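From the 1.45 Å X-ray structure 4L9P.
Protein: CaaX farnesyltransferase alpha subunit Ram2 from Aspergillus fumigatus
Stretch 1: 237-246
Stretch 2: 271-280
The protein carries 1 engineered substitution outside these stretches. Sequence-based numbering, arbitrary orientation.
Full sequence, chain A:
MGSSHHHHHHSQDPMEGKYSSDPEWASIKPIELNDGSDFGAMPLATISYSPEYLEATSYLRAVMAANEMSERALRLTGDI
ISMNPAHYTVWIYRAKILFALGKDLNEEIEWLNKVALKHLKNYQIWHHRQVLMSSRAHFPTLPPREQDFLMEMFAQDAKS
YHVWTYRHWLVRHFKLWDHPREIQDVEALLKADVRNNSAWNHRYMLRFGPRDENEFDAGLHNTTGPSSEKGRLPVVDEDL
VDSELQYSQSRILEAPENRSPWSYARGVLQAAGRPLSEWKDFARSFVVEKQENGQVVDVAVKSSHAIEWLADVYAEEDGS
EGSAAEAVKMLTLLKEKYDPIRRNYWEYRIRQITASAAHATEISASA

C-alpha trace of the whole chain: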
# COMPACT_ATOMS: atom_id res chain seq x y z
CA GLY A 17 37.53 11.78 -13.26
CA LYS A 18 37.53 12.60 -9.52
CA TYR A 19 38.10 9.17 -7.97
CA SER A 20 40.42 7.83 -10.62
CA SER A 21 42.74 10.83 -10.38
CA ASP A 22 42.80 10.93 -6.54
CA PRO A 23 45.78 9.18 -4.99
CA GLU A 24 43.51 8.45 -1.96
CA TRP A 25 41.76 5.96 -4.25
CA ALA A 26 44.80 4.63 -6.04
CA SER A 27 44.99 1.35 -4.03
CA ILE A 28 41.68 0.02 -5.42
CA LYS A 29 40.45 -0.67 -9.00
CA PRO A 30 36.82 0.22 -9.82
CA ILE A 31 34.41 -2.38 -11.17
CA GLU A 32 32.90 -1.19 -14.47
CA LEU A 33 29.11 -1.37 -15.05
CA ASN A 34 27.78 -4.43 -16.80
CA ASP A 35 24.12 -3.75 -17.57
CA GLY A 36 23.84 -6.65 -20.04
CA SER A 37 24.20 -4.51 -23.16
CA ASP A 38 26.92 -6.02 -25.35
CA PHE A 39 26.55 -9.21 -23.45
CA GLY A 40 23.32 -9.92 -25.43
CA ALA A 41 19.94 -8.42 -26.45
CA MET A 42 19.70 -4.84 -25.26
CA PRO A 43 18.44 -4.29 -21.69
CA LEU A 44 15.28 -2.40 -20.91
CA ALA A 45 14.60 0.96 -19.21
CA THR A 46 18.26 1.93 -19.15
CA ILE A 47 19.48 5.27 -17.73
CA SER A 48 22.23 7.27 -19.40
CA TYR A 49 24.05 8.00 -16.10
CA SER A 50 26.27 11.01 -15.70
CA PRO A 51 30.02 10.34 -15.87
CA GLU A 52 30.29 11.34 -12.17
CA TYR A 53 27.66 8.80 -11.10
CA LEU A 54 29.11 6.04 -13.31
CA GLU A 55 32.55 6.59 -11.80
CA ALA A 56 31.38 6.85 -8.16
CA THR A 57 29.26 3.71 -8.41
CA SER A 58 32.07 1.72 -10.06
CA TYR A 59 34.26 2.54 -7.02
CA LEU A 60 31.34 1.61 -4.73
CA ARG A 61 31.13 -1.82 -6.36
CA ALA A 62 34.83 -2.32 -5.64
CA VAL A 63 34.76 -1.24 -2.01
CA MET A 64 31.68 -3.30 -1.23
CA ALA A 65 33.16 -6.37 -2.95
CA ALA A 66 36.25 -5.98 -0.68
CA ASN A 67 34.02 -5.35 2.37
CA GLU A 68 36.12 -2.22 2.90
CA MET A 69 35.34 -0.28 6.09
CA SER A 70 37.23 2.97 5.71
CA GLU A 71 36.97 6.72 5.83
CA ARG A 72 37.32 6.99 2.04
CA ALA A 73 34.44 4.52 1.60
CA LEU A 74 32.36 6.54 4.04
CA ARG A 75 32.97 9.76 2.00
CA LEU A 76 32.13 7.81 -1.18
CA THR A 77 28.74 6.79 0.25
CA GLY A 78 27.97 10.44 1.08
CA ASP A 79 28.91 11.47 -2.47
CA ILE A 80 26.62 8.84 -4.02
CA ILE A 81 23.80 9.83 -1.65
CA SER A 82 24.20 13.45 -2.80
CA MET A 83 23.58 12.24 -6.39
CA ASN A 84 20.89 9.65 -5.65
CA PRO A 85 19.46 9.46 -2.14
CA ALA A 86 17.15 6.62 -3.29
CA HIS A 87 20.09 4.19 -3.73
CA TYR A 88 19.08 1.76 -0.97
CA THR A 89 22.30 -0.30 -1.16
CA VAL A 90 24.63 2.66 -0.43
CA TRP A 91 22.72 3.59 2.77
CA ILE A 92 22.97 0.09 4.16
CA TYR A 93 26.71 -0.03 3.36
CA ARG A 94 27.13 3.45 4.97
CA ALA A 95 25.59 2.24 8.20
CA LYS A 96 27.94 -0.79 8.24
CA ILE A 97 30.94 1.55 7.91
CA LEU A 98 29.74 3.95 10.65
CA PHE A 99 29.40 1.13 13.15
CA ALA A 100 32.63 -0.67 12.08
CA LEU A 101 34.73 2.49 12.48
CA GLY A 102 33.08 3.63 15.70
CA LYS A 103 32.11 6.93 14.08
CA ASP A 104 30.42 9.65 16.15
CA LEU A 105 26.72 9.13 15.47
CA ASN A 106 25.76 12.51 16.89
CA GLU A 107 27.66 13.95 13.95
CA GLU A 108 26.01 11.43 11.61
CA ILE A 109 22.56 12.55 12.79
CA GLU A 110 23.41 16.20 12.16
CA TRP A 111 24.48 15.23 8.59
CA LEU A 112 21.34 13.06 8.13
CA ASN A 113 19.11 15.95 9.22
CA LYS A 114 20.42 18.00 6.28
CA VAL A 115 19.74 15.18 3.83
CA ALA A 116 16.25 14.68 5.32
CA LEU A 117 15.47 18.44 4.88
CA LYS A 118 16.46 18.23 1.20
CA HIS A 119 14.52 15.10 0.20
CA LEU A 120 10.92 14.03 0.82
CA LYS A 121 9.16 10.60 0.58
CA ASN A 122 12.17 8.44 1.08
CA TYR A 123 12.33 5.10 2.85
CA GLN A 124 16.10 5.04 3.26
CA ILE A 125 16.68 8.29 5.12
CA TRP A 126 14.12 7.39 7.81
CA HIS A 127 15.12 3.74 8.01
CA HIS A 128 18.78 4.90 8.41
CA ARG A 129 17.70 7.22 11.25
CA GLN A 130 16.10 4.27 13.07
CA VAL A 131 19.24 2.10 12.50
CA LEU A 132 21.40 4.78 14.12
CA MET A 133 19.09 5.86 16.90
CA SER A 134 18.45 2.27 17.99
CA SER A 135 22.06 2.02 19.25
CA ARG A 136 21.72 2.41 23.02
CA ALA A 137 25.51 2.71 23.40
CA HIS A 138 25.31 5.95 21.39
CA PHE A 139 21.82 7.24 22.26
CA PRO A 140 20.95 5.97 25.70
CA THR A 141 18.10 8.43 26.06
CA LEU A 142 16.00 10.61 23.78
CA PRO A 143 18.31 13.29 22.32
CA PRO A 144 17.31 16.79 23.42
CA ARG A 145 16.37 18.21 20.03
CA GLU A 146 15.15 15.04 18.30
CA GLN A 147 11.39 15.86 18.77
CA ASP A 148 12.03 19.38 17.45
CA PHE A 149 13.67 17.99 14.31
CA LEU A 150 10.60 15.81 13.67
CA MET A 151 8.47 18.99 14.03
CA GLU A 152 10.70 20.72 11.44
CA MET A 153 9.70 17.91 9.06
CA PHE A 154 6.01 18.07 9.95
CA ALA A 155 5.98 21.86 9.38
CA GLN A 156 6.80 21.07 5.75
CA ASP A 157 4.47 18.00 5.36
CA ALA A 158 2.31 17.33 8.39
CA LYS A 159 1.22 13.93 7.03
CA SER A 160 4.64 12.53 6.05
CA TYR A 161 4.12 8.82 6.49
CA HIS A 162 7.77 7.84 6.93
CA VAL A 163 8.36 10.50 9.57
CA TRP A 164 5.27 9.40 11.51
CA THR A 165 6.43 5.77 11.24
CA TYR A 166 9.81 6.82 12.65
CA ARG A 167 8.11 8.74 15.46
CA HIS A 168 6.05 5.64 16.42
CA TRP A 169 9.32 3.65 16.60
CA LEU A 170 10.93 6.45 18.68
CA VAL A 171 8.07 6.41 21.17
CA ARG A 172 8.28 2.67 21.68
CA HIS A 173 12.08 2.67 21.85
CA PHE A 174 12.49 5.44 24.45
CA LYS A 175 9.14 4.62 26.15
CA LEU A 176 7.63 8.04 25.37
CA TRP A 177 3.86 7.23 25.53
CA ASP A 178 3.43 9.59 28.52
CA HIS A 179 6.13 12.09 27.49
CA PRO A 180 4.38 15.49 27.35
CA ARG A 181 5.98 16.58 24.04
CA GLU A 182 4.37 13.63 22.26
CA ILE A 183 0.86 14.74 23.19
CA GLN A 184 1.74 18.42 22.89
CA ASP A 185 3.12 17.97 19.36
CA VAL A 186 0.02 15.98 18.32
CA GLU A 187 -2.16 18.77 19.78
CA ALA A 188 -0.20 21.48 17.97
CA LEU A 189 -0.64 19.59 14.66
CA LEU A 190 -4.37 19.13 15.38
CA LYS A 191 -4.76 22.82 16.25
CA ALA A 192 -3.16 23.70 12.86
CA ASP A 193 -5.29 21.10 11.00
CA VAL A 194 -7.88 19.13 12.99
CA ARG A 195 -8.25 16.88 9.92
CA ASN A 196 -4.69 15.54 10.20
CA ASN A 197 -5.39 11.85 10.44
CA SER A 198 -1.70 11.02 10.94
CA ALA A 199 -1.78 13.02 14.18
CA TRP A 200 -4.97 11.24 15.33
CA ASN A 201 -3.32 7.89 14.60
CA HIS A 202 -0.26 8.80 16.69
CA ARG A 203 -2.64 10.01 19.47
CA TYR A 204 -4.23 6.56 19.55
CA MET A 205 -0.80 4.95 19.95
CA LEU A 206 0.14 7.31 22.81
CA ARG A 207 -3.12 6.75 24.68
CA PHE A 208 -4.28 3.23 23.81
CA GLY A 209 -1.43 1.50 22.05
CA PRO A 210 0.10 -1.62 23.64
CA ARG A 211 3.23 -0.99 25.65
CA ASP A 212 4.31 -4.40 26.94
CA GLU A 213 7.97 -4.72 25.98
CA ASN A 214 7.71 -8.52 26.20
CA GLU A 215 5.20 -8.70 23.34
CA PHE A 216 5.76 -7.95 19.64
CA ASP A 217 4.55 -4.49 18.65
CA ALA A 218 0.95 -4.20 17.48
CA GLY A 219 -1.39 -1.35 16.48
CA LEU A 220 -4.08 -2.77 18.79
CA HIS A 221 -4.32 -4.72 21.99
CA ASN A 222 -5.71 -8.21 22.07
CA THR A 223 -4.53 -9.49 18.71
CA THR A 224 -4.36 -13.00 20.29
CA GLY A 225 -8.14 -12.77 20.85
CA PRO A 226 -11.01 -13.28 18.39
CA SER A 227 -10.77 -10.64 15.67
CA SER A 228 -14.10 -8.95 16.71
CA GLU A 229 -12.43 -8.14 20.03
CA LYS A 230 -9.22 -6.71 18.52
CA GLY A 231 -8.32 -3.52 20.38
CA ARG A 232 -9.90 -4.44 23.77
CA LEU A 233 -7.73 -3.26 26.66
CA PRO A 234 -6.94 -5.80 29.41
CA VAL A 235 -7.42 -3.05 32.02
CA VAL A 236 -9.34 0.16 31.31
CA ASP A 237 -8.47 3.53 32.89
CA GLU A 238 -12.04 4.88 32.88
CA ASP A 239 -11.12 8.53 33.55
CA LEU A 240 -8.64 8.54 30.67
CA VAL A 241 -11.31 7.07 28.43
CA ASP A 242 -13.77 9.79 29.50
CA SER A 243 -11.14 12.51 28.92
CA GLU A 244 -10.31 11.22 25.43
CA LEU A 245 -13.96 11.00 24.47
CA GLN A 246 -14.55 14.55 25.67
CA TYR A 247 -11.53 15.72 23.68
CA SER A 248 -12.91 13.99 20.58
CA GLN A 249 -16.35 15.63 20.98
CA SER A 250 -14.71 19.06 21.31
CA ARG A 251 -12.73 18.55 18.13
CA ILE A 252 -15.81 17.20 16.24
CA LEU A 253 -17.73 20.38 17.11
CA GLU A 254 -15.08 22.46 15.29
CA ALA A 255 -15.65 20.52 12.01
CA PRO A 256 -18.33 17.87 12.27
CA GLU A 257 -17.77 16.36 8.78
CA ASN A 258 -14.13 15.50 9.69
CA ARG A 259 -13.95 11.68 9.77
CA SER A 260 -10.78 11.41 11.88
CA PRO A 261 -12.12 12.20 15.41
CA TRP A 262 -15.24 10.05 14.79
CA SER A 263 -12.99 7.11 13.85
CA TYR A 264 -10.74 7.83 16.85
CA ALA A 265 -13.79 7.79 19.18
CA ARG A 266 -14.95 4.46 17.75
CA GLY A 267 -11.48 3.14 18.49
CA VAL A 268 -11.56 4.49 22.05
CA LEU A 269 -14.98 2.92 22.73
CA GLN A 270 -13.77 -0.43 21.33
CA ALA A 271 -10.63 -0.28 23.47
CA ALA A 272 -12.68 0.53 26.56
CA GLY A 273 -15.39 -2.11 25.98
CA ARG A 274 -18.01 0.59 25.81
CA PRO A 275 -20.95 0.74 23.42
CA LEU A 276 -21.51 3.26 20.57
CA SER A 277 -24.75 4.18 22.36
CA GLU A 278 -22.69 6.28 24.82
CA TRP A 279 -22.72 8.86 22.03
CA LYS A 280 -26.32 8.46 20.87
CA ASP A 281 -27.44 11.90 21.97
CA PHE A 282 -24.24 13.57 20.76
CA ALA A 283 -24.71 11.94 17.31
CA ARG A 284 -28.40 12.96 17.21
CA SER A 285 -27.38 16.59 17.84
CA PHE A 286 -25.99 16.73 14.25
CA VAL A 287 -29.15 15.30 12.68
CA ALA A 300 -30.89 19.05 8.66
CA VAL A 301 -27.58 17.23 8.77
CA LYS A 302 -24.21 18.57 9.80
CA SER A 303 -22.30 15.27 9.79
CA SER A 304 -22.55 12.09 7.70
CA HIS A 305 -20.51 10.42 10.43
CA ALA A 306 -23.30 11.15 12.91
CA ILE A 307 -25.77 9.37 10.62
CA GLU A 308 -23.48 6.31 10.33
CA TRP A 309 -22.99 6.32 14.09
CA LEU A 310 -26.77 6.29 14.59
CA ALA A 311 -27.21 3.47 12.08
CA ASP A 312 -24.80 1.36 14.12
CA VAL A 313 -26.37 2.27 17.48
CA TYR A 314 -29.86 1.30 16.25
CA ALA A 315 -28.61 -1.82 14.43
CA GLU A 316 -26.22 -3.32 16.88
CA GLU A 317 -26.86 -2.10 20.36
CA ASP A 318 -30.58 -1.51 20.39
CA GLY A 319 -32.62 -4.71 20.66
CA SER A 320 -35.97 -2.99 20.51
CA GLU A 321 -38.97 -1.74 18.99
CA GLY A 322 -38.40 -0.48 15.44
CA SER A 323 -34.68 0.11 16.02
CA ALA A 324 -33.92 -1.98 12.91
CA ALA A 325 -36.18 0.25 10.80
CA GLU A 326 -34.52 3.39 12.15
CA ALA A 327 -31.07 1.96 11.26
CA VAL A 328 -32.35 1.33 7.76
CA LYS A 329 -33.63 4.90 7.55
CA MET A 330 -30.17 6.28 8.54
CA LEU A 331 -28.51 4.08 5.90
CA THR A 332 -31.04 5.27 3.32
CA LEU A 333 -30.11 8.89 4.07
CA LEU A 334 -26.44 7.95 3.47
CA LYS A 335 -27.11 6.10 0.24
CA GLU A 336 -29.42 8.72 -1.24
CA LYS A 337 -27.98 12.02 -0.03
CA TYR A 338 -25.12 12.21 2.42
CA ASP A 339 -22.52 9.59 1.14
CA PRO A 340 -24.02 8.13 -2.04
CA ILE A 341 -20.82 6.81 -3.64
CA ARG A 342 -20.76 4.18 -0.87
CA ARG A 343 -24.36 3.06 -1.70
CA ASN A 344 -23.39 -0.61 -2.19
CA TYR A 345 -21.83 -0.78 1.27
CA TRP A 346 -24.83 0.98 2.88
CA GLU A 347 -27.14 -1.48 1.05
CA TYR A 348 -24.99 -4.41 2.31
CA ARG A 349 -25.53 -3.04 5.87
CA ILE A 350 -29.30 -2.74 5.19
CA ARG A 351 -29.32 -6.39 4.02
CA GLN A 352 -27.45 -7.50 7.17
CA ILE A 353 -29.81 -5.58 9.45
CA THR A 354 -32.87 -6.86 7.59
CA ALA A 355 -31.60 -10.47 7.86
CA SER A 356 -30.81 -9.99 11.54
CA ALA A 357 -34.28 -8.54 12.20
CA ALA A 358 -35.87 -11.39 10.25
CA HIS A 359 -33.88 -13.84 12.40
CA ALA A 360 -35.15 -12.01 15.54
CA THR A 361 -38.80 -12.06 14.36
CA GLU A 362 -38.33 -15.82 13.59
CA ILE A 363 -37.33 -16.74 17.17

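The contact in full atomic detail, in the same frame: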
# COMPACT_ATOMS: atom_id res chain seq x y z
N ASP A 237 -8.52 2.34 32.03
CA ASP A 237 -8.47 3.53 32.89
C ASP A 237 -9.70 4.37 32.51
O ASP A 237 -9.71 5.02 31.46
CB ASP A 237 -7.17 4.30 32.64
CG ASP A 237 -7.09 5.63 33.40
OD1 ASP A 237 -8.11 6.18 33.89
OD2 ASP A 237 -5.98 6.15 33.47
N GLU A 238 -10.75 4.32 33.30
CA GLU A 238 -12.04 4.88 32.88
C GLU A 238 -11.96 6.40 32.75
O GLU A 238 -12.61 6.97 31.89
CB GLU A 238 -13.19 4.45 33.83
CG GLU A 238 -13.25 2.94 34.03
CD GLU A 238 -13.76 2.18 32.81
OE1 GLU A 238 -14.16 2.80 31.80
OE2 GLU A 238 -13.77 0.93 32.87
N ASP A 239 -11.18 7.07 33.59
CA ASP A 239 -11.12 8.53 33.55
C ASP A 239 -10.37 9.02 32.33
O ASP A 239 -10.73 10.05 31.75
CB ASP A 239 -10.43 9.12 34.79
CG ASP A 239 -11.19 8.87 36.05
OD1 ASP A 239 -12.44 8.90 36.07
OD2 ASP A 239 -10.50 8.62 37.04
N LEU A 240 -9.34 8.28 31.94
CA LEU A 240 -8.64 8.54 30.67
C LEU A 240 -9.59 8.35 29.49
O LEU A 240 -9.64 9.17 28.57
CB LEU A 240 -7.49 7.56 30.51
CG LEU A 240 -6.73 7.72 29.18
CD1 LEU A 240 -6.19 9.17 29.08
CD2 LEU A 240 -5.54 6.73 29.14
N VAL A 241 -10.35 7.25 29.50
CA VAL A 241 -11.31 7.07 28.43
C VAL A 241 -12.29 8.26 28.38
O VAL A 241 -12.52 8.83 27.27
CB VAL A 241 -12.04 5.72 28.58
CG1 VAL A 241 -13.22 5.63 27.61
CG2 VAL A 241 -11.04 4.55 28.33
N ASP A 242 -12.86 8.64 29.53
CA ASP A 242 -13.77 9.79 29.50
C ASP A 242 -13.11 11.07 28.95
O ASP A 242 -13.72 11.79 28.17
CB ASP A 242 -14.26 10.15 30.93
CG ASP A 242 -15.14 9.09 31.55
OD1 ASP A 242 -15.64 8.20 30.82
OD2 ASP A 242 -15.36 9.20 32.80
N SER A 243 -11.87 11.34 29.37
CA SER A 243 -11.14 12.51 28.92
C SER A 243 -10.92 12.47 27.40
O SER A 243 -11.09 13.47 26.69
CB SER A 243 -9.77 12.54 29.65
OG SER A 243 -8.95 13.58 29.17
N GLU A 244 -10.56 11.32 26.87
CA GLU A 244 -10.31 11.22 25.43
C GLU A 244 -11.58 11.34 24.61
O GLU A 244 -11.57 11.89 23.51
CB GLU A 244 -9.61 9.88 25.15
CG GLU A 244 -8.16 9.92 25.63
CD GLU A 244 -7.33 10.94 24.87
OE1 GLU A 244 -7.38 10.92 23.62
OE2 GLU A 244 -6.60 11.74 25.52
N LEU A 245 -12.67 10.81 25.15
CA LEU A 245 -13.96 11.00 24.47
C LEU A 245 -14.41 12.47 24.50
O LEU A 245 -14.95 12.98 23.50
CB LEU A 245 -15.01 10.06 25.07
CG LEU A 245 -14.77 8.57 24.85
CD1 LEU A 245 -15.78 7.80 25.67
CD2 LEU A 245 -14.89 8.20 23.34
N GLN A 246 -14.19 13.15 25.63
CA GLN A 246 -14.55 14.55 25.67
C GLN A 246 -13.71 15.35 24.69
O GLN A 246 -14.22 16.26 23.99
CB GLN A 246 -14.37 15.09 27.11
CG GLN A 246 -14.73 16.54 27.29
CD GLN A 246 -14.66 16.93 28.77
OE1 GLN A 246 -13.58 17.28 29.28
NE2 GLN A 246 -15.79 16.85 29.46
N ALA A 271 -11.69 0.03 22.49
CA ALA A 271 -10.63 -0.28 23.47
C ALA A 271 -11.19 -0.42 24.87
O ALA A 271 -10.80 -1.34 25.66
CB ALA A 271 -9.55 0.84 23.43
N ALA A 272 -12.11 0.48 25.21
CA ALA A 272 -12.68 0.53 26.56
C ALA A 272 -13.79 -0.51 26.81
O ALA A 272 -14.24 -0.69 27.97
CB ALA A 272 -13.21 1.93 26.84
N GLY A 273 -14.29 -1.18 25.75
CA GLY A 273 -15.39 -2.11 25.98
C GLY A 273 -16.71 -1.40 26.21
O GLY A 273 -17.62 -1.92 26.88
N ARG A 274 -16.81 -0.20 25.66
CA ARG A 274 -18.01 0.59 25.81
C ARG A 274 -18.80 0.64 24.50
O ARG A 274 -18.23 0.60 23.40
CB ARG A 274 -17.66 2.00 26.23
CG ARG A 274 -17.07 2.12 27.60
CD ARG A 274 -16.90 3.61 27.89
NE ARG A 274 -16.12 3.87 29.08
CZ ARG A 274 -15.93 5.09 29.57
NH1 ARG A 274 -16.51 6.16 29.02
NH2 ARG A 274 -15.17 5.24 30.63
N PRO A 275 -20.13 0.79 24.62
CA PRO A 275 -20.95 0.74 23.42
C PRO A 275 -21.03 2.07 22.67
O PRO A 275 -20.91 3.11 23.28
CB PRO A 275 -22.33 0.38 23.96
CG PRO A 275 -22.34 1.03 25.33
CD PRO A 275 -20.93 0.85 25.87
N LEU A 276 -21.27 2.04 21.35
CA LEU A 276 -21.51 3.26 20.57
C LEU A 276 -22.67 4.09 21.15
O LEU A 276 -22.70 5.30 21.01
CB LEU A 276 -21.79 2.91 19.12
CG LEU A 276 -20.61 2.22 18.42
CD1 LEU A 276 -21.04 1.79 17.02
CD2 LEU A 276 -19.32 3.10 18.33
N SER A 277 -23.60 3.45 21.83
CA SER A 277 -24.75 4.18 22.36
C SER A 277 -24.36 5.25 23.42
O SER A 277 -25.16 6.14 23.72
CB SER A 277 -25.81 3.21 22.92
OG SER A 277 -25.23 2.39 23.91
N GLU A 278 -23.14 5.18 23.98
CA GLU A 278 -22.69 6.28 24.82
C GLU A 278 -22.76 7.62 24.12
O GLU A 278 -22.81 8.65 24.79
CB GLU A 278 -21.24 6.11 25.27
CG GLU A 278 -21.08 5.06 26.28
CD GLU A 278 -19.92 5.30 27.23
OE1 GLU A 278 -19.10 6.29 27.12
OE2 GLU A 278 -19.83 4.42 28.10
N TRP A 279 -22.66 7.62 22.79
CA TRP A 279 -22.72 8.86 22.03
C TRP A 279 -24.02 9.07 21.25
O TRP A 279 -24.07 9.85 20.32
CB TRP A 279 -21.55 8.95 21.05
CG TRP A 279 -20.28 9.41 21.68
CD1 TRP A 279 -19.92 9.44 23.03
CD2 TRP A 279 -19.21 9.99 20.97
NE1 TRP A 279 -18.65 10.00 23.15
CE2 TRP A 279 -18.20 10.34 21.90
CE3 TRP A 279 -19.02 10.27 19.61
CZ2 TRP A 279 -16.99 10.94 21.50
CZ3 TRP A 279 -17.85 10.86 19.20
CH2 TRP A 279 -16.84 11.23 20.15
N LYS A 280 -25.09 8.38 21.65
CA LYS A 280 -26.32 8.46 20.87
C LYS A 280 -26.84 9.89 20.82
O LYS A 280 -27.17 10.38 19.76
CB LYS A 280 -27.36 7.50 21.45
CG LYS A 280 -28.64 7.38 20.61
CD LYS A 280 -29.62 6.44 21.29
CE LYS A 280 -30.96 6.50 20.60
NZ LYS A 280 -31.98 5.78 21.38
O HOH W 1 -15.17 1.08 29.94

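A single arginine can organise a whole contact when acidic residues meet its edge and aliphatic groups its face, and Arg-274 illustrates the principle. Its extended side chain (m at chi1, t at chi2 and chi3) reaches the helix 238-246, where acids one turn apart receive it. Arg-274 NH2 donates almost linearly to Glu-238 OE1 (2.9 Å), while Asp-242 OD1 accepts from both Arg-274 NH1 (2.9 Å) and Arg-274 NH2 (3.0 Å). Both carboxylates lie near the guanidinium plane, as good donor geometry requires, and both acids start sideways on the helix, bending their ends inward. Within the second stretch, Arg-274 NH1 also forms a salt bridge with Glu-278 OE1 (3.2 Å). A water completes the network: it accepts from Arg-274 NE (3.1 Å) and donates to Glu-238 OE1 (2.7 Å) and to the backbone Ala-272 O (2.8 Å).

The planar group leaves a face for packing, and Val-241 covers one, its CG1 lying 3.4 Å from Arg-274 CZ. The other methyl, Val-241 CG2, meets Ala-272 CB at 3.7 Å; this short side chain accompanies the closest backbone approach in the register. One turn further, buried Leu-245 extends the apolar strip, with CD2 3.9 Å from Trp-279 CZ2, while Leu-245 O approaches the indole edge. Together the stretches bury 353 Å².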